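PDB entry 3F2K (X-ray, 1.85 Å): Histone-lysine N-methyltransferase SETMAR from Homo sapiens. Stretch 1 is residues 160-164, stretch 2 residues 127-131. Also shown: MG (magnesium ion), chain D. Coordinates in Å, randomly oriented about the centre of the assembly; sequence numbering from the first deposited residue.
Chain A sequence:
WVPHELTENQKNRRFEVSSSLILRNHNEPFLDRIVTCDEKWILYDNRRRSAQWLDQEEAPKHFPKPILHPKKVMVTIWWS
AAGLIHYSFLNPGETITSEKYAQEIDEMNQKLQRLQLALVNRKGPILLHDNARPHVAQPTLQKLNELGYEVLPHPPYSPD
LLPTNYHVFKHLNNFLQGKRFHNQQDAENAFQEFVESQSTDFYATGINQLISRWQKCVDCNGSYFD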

ATOM      1  N   ASP A 160       1.386  10.331  -2.815  1.00 17.26           N
ATOM      2  CA  ASP A 160       0.300  10.617  -3.764  1.00 17.89           C
ATOM      3  C   ASP A 160       0.318   9.607  -4.932  1.00 16.85           C
ATOM      4  O   ASP A 160      -0.539   9.677  -5.854  1.00 18.02           O
ATOM      5  CB  ASP A 160       0.432  12.069  -4.340  1.00 18.31           C
ATOM      6  CG  ASP A 160       1.812  12.376  -4.917  1.00 19.50           C
ATOM      7  OD1 ASP A 160       2.792  11.668  -4.574  1.00 19.96           O
ATOM      8  OD2 ASP A 160       1.936  13.377  -5.717  1.00 18.43           O
ATOM      9  N   LEU A 161       1.382   8.786  -4.969  1.00 15.97           N
ATOM     10  CA  LEU A 161       1.520   7.729  -5.998  1.00 16.13           C
ATOM     11  C   LEU A 161       1.441   6.320  -5.348  1.00 16.03           C
ATOM     12  O   LEU A 161       1.644   5.315  -6.022  1.00 16.12           O
ATOM     13  CB  LEU A 161       2.809   7.874  -6.792  1.00 16.50           C
ATOM     14  CG  LEU A 161       2.919   9.212  -7.576  1.00 18.53           C
ATOM     15  CD1 LEU A 161       4.298   9.204  -8.336  1.00 17.58           C
ATOM     16  CD2 LEU A 161       1.735   9.507  -8.512  1.00 22.40           C
ATOM     17  N   LEU A 162       1.084   6.275  -4.069  1.00 15.41           N
ATOM     18  CA  LEU A 162       1.108   5.024  -3.287  1.00 16.31           C
ATOM     19  C   LEU A 162      -0.371   4.765  -2.975  1.00 14.89           C
ATOM     20  O   LEU A 162      -0.925   5.445  -2.153  1.00 18.14           O
ATOM     21  CB  LEU A 162       1.930   5.276  -1.985  1.00 17.48           C
ATOM     22  CG  LEU A 162       2.289   4.094  -1.113  1.00 18.81           C
ATOM     23  CD1 LEU A 162       3.173   3.041  -1.861  1.00 18.99           C
ATOM     24  CD2 LEU A 162       2.979   4.618   0.185  1.00 18.18           C
ATOM     25  N   PRO A 163      -1.029   3.835  -3.656  1.00 15.13           N
ATOM     26  CA  PRO A 163      -2.480   3.736  -3.453  1.00 16.84           C
ATOM     27  C   PRO A 163      -3.004   3.462  -2.034  1.00 15.51           C
ATOM     28  O   PRO A 163      -4.126   3.879  -1.722  1.00 16.28           O
ATOM     29  CB  PRO A 163      -2.943   2.643  -4.456  1.00 15.57           C
ATOM     30  CG  PRO A 163      -1.803   2.641  -5.536  1.00 18.02           C
ATOM     31  CD  PRO A 163      -0.520   2.892  -4.698  1.00 15.99           C
ATOM     32  N   THR A 164      -2.246   2.754  -1.182  1.00 14.29           N
ATOM     33  CA  THR A 164      -2.760   2.519   0.131  1.00 15.80           C
ATOM     34  C   THR A 164      -2.918   3.869   0.823  1.00 17.46           C
ATOM     35  O   THR A 164      -3.861   4.087   1.575  1.00 14.60           O
ATOM     36  CB  THR A 164      -1.850   1.615   0.953  1.00 14.55           C
ATOM     37  OG1 THR A 164      -1.640   0.415   0.191  1.00 17.20           O
ATOM     38  CG2 THR A 164      -2.481   1.286   2.329  1.00 14.21           C
TER
HETATM   39 MG    MG D 227       4.825   4.309   4.164  1.00 20.28          MG
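Stretch 2, residues 127-131: LLHDN

Stretch 2 rests on stretch 1 through a small van der Waals contact, without a hydrogen bond across it, in which leucine and proline carbons pack against one another, against backbone and against an aspartate that holds a magnesium ion. The two stretches belong to the same chain, and the touching residues are at least 32 positions apart in sequence, so the contact is one of tertiary folding. It buries 199 Å² in all, counting both sides.

Neither stretch is a single regular element. Stretch 1 leaves a 3-10 segment at Leu161, passes through Leu162 in an extended conformation (phi/psi -114/104), and enters a helix at Pro163. Stretch 2 continues a strand through Leu127 and Leu128 and then runs on, still extended, through His129 and Asp130 (phi/psi -149/162 and -85/179). The backbones come nearest at Leu162 and His129, whose CA atoms are 7.0 Å apart. From first CA to last, the two run obliquely in roughly opposing senses, without the regular register of paired strands. That spacing leaves room for side chains between the chains, and it is side chains that make the closest approaches.

Leu162 is the centre of the contact, giving up 73 Å² to stretch 2, more than any other residue. Its CA-to-CB bond points sideways, but with chi1 t and chi2 p the end of the side chain comes nearer to stretch 2. CD1 of Leu162 lies 4.0 Å from the carbonyl carbon C of His129 and 4.4 Å from O of Leu128, while CD2 of Leu162 reaches to 3.5 Å from OD2 of Asp130. A branched aliphatic side chain suits this place, since it is bulky enough to fill the space beside the passing backbone and needs no polar partner. Leu162 also holds the N-cap position, right before the helix.

Pro163 follows in the first turn of that helix, where proline is well tolerated because its nitrogen need not donate a hydrogen bond; its phi of -59° is also helical. Ring carbon CD of Pro163 packs against CD2 of Leu128 at 3.7 Å, an ordinary van der Waals distance between apolar groups. Leu128 points toward stretch 1 and loses 52 Å² to it, the largest share on its own side. CD2 of Leu128 also lies 4.4 Å from O of Leu161, a looser contact made by the backbone of Leu161, whose side chain ends up leading away.

The strand's alternation continues past Leu128: His129 points its CA-to-CB bond away from stretch 1, and Asp130 points toward it again. His129 therefore meets Leu162 through its backbone, and its NE2 is hydrogen-bonded elsewhere in the structure. Asp130 has a different task. OD2 of Asp130 binds the magnesium ion MG at 2.0 Å, and OD1 of Asp130 accepts a hydrogen bond from O of water 1 at 2.7 Å, a water that is itself a ligand of the metal. A carboxylate is well suited to this dual role, offering one oxygen to the cation and the other to its hydration shell, while the CD2 methyl of Leu162 lies against the metal-bound oxygen.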

ATOM      1  N   LEU A 127       4.803  -6.073  -6.601  1.00 14.89           N
ATOM      2  CA  LEU A 127       4.524  -5.373  -5.346  1.00 12.51           C
ATOM      3  C   LEU A 127       4.846  -3.888  -5.526  1.00 12.60           C
ATOM      4  O   LEU A 127       5.930  -3.533  -6.068  1.00 14.48           O
ATOM      5  CB  LEU A 127       5.370  -5.982  -4.208  1.00 12.34           C
ATOM      6  CG  LEU A 127       5.206  -5.265  -2.897  1.00 12.73           C
ATOM      7  CD1 LEU A 127       3.730  -5.345  -2.354  1.00 16.43           C
ATOM      8  CD2 LEU A 127       6.165  -5.917  -1.898  1.00 16.29           C
ATOM      9  N   LEU A 128       3.895  -3.029  -5.096  1.00 12.25           N
ATOM     10  CA  LEU A 128       4.113  -1.564  -5.060  1.00 14.78           C
ATOM     11  C   LEU A 128       4.105  -1.165  -3.597  1.00 12.70           C
ATOM     12  O   LEU A 128       3.097  -1.245  -2.909  1.00 13.22           O
ATOM     13  CB  LEU A 128       2.909  -0.900  -5.739  1.00 15.56           C
ATOM     14  CG  LEU A 128       2.853   0.646  -5.829  1.00 16.71           C
ATOM     15  CD1 LEU A 128       4.142   1.263  -6.009  1.00 21.84           C
ATOM     16  CD2 LEU A 128       1.682   0.991  -6.905  1.00 16.62           C
ATOM     17  N   HIS A 129       5.269  -0.734  -3.134  1.00 13.88           N
ATOM     18  CA  HIS A 129       5.419  -0.307  -1.781  1.00 12.87           C
ATOM     19  C   HIS A 129       6.509   0.786  -1.722  1.00 13.02           C
ATOM     20  O   HIS A 129       7.318   0.926  -2.629  1.00 13.81           O
ATOM     21  CB  HIS A 129       5.680  -1.502  -0.791  1.00 14.18           C
ATOM     22  CG  HIS A 129       6.988  -2.238  -0.909  1.00 12.09           C
ATOM     23  ND1 HIS A 129       7.894  -2.147  -1.954  1.00 19.74           N
ATOM     24  CD2 HIS A 129       7.496  -3.192  -0.078  1.00 10.51           C
ATOM     25  CE1 HIS A 129       8.903  -2.980  -1.736  1.00 14.55           C
ATOM     26  NE2 HIS A 129       8.689  -3.607  -0.600  1.00 16.60           N
ATOM     27  N   ASP A 130       6.506   1.531  -0.634  1.00 15.94           N
ATOM     28  CA  ASP A 130       7.401   2.687  -0.534  1.00 17.24           C
ATOM     29  C   ASP A 130       8.783   2.257  -0.037  1.00 18.82           C
ATOM     30  O   ASP A 130       9.040   1.056   0.173  1.00 19.13           O
ATOM     31  CB  ASP A 130       6.738   3.851   0.253  1.00 18.28           C
ATOM     32  CG  ASP A 130       6.518   3.553   1.729  1.00 17.91           C
ATOM     33  OD1 ASP A 130       7.219   2.691   2.321  1.00 16.82           O
ATOM     34  OD2 ASP A 130       5.647   4.247   2.345  1.00 18.95           O
ATOM     35  N   ASN A 131       9.696   3.211   0.079  1.00 16.97           N
ATOM     36  CA  ASN A 131      11.069   2.847   0.407  1.00 20.04           C
ATOM     37  C   ASN A 131      11.413   2.822   1.890  1.00 18.79           C
ATOM     38  O   ASN A 131      12.591   3.014   2.251  1.00 19.51           O
ATOM     39  CB  ASN A 131      11.988   3.784  -0.355  1.00 21.06           C
ATOM     40  CG  ASN A 131      12.049   5.178   0.270  1.00 26.79           C
ATOM     41  OD1 ASN A 131      11.345   5.495   1.261  1.00 32.32           O
ATOM     42  ND2 ASN A 131      12.938   5.999  -0.258  1.00 29.66           N
TER
HETATM   43  O   HOH W   1       6.046   2.632   4.764  1.00 18.58           O
HETATM   44  O   HOH W   2       6.424   5.602   4.819  1.00 17.82           O
HETATM   45  O   HOH W   3       4.003   4.323   6.029  1.00 20.19           O
HETATM   46  O   HOH W   4       3.612   5.995   3.424  1.00 20.19           O